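Local coordinates for protein alpha-/beta-galactoside alpha-2,3-sialyltransferase (Photobacterium phosphoreum, PDB 2ZWI) that probably transfers sialic acid to galactosides through an alpha-2,3 linkage, and binds cytidine-5'-monophosphate between the two halves of a GT-B-type fold, at residues 12-15 with 16-20; 42-45 with 46-49. All coordinates share one frame; numbering follows the deposited sequence.

Contact 1. Residues 12-15 with 16-20; sequences ATLP and TIQQM
With chi1 at -72°, the CG of Gln-19 sits beside its own backbone N, and the chain then runs extended back along the helix until it passes the carbonyl of Pro-15: CG comes to 3.0 Å from Pro-15 O, and NE2 to 4.0 Å from Pro-15 CB. Leu-14 is rotated differently, with CG anti to the backbone N (chi1 162°), which lays its CD1 alongside the CG of Gln-18 at 4.1 Å, the two side chains pointing the same way. Three backbone bonds form the first turn of helix 14-26: Ile-17 N to Thr-13 O, Gln-18 N to Leu-14 O, which is almost straight, and Gln-19 N to Pro-15 O at 2.8 Å. Pro-15 fits this opening turn, where a backbone N-H would have no carbonyl of an earlier turn to meet. Thr-13 stands at the N-cap but makes no capping bond with its side chain; its OG1 instead makes a weak hydrogen bond to O2' of the bound cytidine-5'-monophosphate. A water ties the loop to the helix, donating to Ala-12 O at 2.8 Å and to Thr-16 OG1 at 2.8 Å, while that hydroxyl is also hydrogen-bonded to Asp-10. The amide of Gln-19 is held at both ends, OE1 by Trp-36 and NE2 by Val-9 O. The Thr-16 hydroxyl and Gln-19 amide thus tie the helix to the flanking strands 3-10 and 31-36 of this beta-alpha-beta unit, whereas the Thr-13 hydroxyl meets the nucleotide only weakly.

Contact 2. Residues 42-45 with 46-49; sequences NDET and LLES
An N-cap opens helix 44-50, the crossover helix between strands 31-36 and 52-54, and Asp-43 and Leu-46 meet across it. The carboxylate of Asp-43 swings anti to its backbone N (chi1 -179°), and this brings OD1 within 3.1 Å of Leu-46 N. The N-H points almost straight at the oxygen (177°) yet arrives from above the carboxylate plane, 71° out of it. The same carboxylate also presses on the aliphatic part of its partner: OD2 lies 3.3 Å from Leu-46 CB, and the two side chains cross at about a right angle. From Asp-43 the main chain contributes as well, since its carbonyl O accepts from Leu-47 N at 2.9 Å, in the carbonyl plane. One residue therefore receives two successive N-H groups of the first turn, and its negative charge probably interacts favourably with the helix dipole.

Farther along, Glu-48 N bonds to Glu-44 O and Ser-49 N to Thr-45 O. The side chain of Glu-44 is bent at chi2 and carries OE2 to 3.6 Å from CD1 of Leu-47. Its OE1 comes to 4.3 Å from OE1 of Glu-48, a pair of like charges on the exposed side that would be expected to repel mildly. Ser-49 OG turns back along the helix and donates to Leu-46 O at 2.6 Å. Leu-46 itself reaches Lys-213, Asn-216 and Phe-217 of helix 208-218, and Leu-47 rests on Ile-41. The whole is a short amphipathic helix with an aspartate N-cap, joining two parallel strands of a Rossmann-like domain.

How the contacts relate
Contacts 1 and 2 are the opening turns of two successive helices, 14-26 and 44-50, joined through strand 31-36, which ends one beta-alpha-beta unit and begins the next. Their centres lie 18 Å apart and their nearest atoms about 7 Å, so they do not touch. Helix 208-218 links them indirectly: Met-20 of contact 1 and Leu-46 of contact 2 both pack on Phe-217. The centre of contact 1 lies about 7 Å from the centre of the chain, and the side chain of Thr-13 is about 3 Å from the bound cytidine-5'-monophosphate. The centre of contact 2 lies about 24 Å from that of the chain, away from the nucleotide and zinc sites.

Contact 1. Residues 12-15 with 16-20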
loop_
_atom_site.group_PDB
_atom_site.type_symbol
_atom_site.label_atom_id
_atom_site.label_comp_id
_atom_site.label_asym_id
_atom_site.label_seq_id
_atom_site.Cartn_x
_atom_site.Cartn_y
_atom_site.Cartn_z
ATOM N N ALA A 12 -0.687 -6.594 -5.043
ATOM C CA ALA A 12 0.531 -5.943 -4.551
ATOM C C ALA A 12 0.913 -6.482 -3.173
ATOM O O ALA A 12 0.788 -7.685 -2.927
ATOM C CB ALA A 12 0.329 -4.432 -4.510
ATOM N N THR A 13 1.368 -5.607 -2.271
ATOM C CA THR A 13 1.695 -6.051 -0.910
ATOM C C THR A 13 1.014 -5.241 0.192
ATOM O O THR A 13 0.654 -5.812 1.225
ATOM C CB THR A 13 3.217 -6.078 -0.632
ATOM O OG1 THR A 13 3.799 -4.878 -1.124
ATOM C CG2 THR A 13 3.873 -7.255 -1.322
ATOM N N LEU A 14 0.862 -3.928 -0.017
ATOM C CA LEU A 14 0.336 -3.040 1.024
ATOM C C LEU A 14 -1.091 -3.427 1.417
ATOM O O LEU A 14 -1.348 -3.635 2.602
ATOM C CB LEU A 14 0.440 -1.556 0.634
ATOM C CG LEU A 14 -0.427 -0.526 1.392
ATOM C CD1 LEU A 14 -0.043 -0.392 2.852
ATOM C CD2 LEU A 14 -0.355 0.829 0.694
ATOM N N PRO A 15 -2.019 -3.538 0.437
ATOM C CA PRO A 15 -3.362 -4.011 0.819
ATOM C C PRO A 15 -3.369 -5.384 1.500
ATOM O O PRO A 15 -4.165 -5.606 2.396
ATOM C CB PRO A 15 -4.124 -4.048 -0.515
ATOM C CG PRO A 15 -3.418 -3.023 -1.372
ATOM C CD PRO A 15 -1.957 -3.199 -1.001
ATOM N N THR A 16 -2.483 -6.289 1.085
ATOM C CA THR A 16 -2.422 -7.607 1.683
ATOM C C THR A 16 -2.053 -7.488 3.155
ATOM O O THR A 16 -2.726 -8.061 4.003
ATOM C CB THR A 16 -1.419 -8.530 0.953
ATOM O OG1 THR A 16 -1.881 -8.783 -0.382
ATOM C CG2 THR A 16 -1.257 -9.840 1.692
ATOM N N ILE A 17 -0.998 -6.727 3.445
ATOM C CA ILE A 17 -0.488 -6.575 4.815
ATOM C C ILE A 17 -1.540 -5.932 5.732
ATOM O O ILE A 17 -1.749 -6.381 6.864
ATOM C CB ILE A 17 0.855 -5.762 4.839
ATOM C CG1 ILE A 17 1.961 -6.466 4.022
ATOM C CG2 ILE A 17 1.301 -5.448 6.265
ATOM C CD1 ILE A 17 2.461 -7.791 4.584
ATOM N N GLN A 18 -2.199 -4.885 5.235
ATOM C CA GLN A 18 -3.321 -4.256 5.938
ATOM C C GLN A 18 -4.524 -5.208 6.089
ATOM O O GLN A 18 -5.176 -5.249 7.136
ATOM C CB GLN A 18 -3.728 -2.952 5.250
ATOM C CG GLN A 18 -2.790 -1.767 5.560
ATOM C CD GLN A 18 -3.048 -1.156 6.931
ATOM O OE1 GLN A 18 -2.168 -0.541 7.531
ATOM N NE2 GLN A 18 -4.262 -1.311 7.424
ATOM N N GLN A 19 -4.807 -5.989 5.053
ATOM C CA GLN A 19 -5.896 -6.962 5.144
ATOM C C GLN A 19 -5.595 -8.050 6.168
ATOM O O GLN A 19 -6.452 -8.365 6.990
ATOM C CB GLN A 19 -6.235 -7.563 3.778
ATOM C CG GLN A 19 -6.956 -6.614 2.818
ATOM C CD GLN A 19 -7.028 -7.188 1.414
ATOM O OE1 GLN A 19 -6.906 -8.397 1.225
ATOM N NE2 GLN A 19 -7.229 -6.329 0.424
ATOM N N MET A 20 -4.378 -8.602 6.142
ATOM C CA MET A 20 -3.953 -9.590 7.154
ATOM C C MET A 20 -4.160 -9.023 8.559
ATOM O O MET A 20 -4.722 -9.667 9.437
ATOM C CB MET A 20 -2.476 -9.968 6.973
ATOM C CG MET A 20 -2.147 -10.783 5.732
ATOM S SD MET A 20 -0.366 -10.856 5.453
ATOM C CE MET A 20 -0.277 -12.068 4.144
HETATM O O HOH W 1 -0.625 -10.038 -2.557
#

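Contact 2. Residues 42-45 with 46-49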
loop_
_atom_site.group_PDB
_atom_site.type_symbol
_atom_site.label_atom_id
_atom_site.label_comp_id
_atom_site.label_asym_id
_atom_site.label_seq_id
_atom_site.Cartn_x
_atom_site.Cartn_y
_atom_site.Cartn_z
ATOM N N ASN A 42 -0.336 -21.667 2.086
ATOM C CA ASN A 42 -0.491 -23.127 2.045
ATOM C C ASN A 42 -0.569 -23.714 3.452
ATOM O O ASN A 42 -0.744 -24.927 3.619
ATOM C CB ASN A 42 0.675 -23.784 1.290
ATOM C CG ASN A 42 1.100 -23.001 0.057
ATOM O OD1 ASN A 42 2.153 -22.357 0.054
ATOM N ND2 ASN A 42 0.285 -23.051 -0.995
ATOM N N ASP A 43 -0.422 -22.854 4.458
ATOM C CA ASP A 43 -0.475 -23.268 5.859
ATOM C C ASP A 43 -1.916 -23.525 6.291
ATOM O O ASP A 43 -2.672 -22.591 6.571
ATOM C CB ASP A 43 0.185 -22.212 6.757
ATOM C CG ASP A 43 0.177 -22.597 8.234
ATOM O OD1 ASP A 43 -0.433 -23.626 8.607
ATOM O OD2 ASP A 43 0.780 -21.854 9.031
ATOM N N GLU A 44 -2.283 -24.798 6.375
ATOM C CA GLU A 44 -3.665 -25.174 6.643
ATOM C C GLU A 44 -4.129 -24.911 8.066
ATOM O O GLU A 44 -5.294 -24.593 8.289
ATOM C CB GLU A 44 -3.924 -26.619 6.240
ATOM C CG GLU A 44 -4.000 -26.791 4.745
ATOM C CD GLU A 44 -5.172 -26.046 4.126
ATOM O OE1 GLU A 44 -6.293 -26.136 4.682
ATOM O OE2 GLU A 44 -4.964 -25.369 3.089
ATOM N N THR A 45 -3.215 -25.044 9.017
ATOM C CA THR A 45 -3.467 -24.700 10.415
ATOM C C THR A 45 -3.783 -23.205 10.550
ATOM O O THR A 45 -4.758 -22.829 11.212
ATOM C CB THR A 45 -2.261 -25.081 11.297
ATOM O OG1 THR A 45 -1.886 -26.430 10.999
ATOM C CG2 THR A 45 -2.602 -24.970 12.772
ATOM N N LEU A 46 -2.960 -22.372 9.908
ATOM C CA LEU A 46 -3.199 -20.934 9.831
ATOM C C LEU A 46 -4.576 -20.669 9.215
ATOM O O LEU A 46 -5.385 -19.962 9.801
ATOM C CB LEU A 46 -2.087 -20.236 9.019
ATOM C CG LEU A 46 -2.093 -18.715 8.823
ATOM C CD1 LEU A 46 -1.847 -17.976 10.131
ATOM C CD2 LEU A 46 -1.039 -18.342 7.803
ATOM N N LEU A 47 -4.842 -21.260 8.051
ATOM C CA LEU A 47 -6.109 -21.038 7.350
ATOM C C LEU A 47 -7.314 -21.480 8.190
ATOM O O LEU A 47 -8.317 -20.776 8.258
ATOM C CB LEU A 47 -6.109 -21.684 5.951
ATOM C CG LEU A 47 -5.248 -20.997 4.874
ATOM C CD1 LEU A 47 -5.106 -21.853 3.606
ATOM C CD2 LEU A 47 -5.764 -19.583 4.515
ATOM N N GLU A 48 -7.192 -22.619 8.864
ATOM C CA GLU A 48 -8.274 -23.104 9.727
ATOM C C GLU A 48 -8.537 -22.191 10.934
ATOM O O GLU A 48 -9.679 -22.062 11.381
ATOM C CB GLU A 48 -8.025 -24.556 10.163
ATOM C CG GLU A 48 -8.449 -25.587 9.113
ATOM C CD GLU A 48 -7.880 -26.990 9.365
ATOM O OE1 GLU A 48 -7.826 -27.778 8.385
ATOM O OE2 GLU A 48 -7.473 -27.294 10.520
ATOM N N SER A 49 -7.485 -21.552 11.444
ATOM C CA SER A 49 -7.616 -20.615 12.561
ATOM C C SER A 49 -8.369 -19.326 12.180
ATOM O O SER A 49 -8.905 -18.645 13.053
ATOM C CB SER A 49 -6.251 -20.288 13.186
ATOM O OG SER A 49 -5.475 -19.455 12.334
#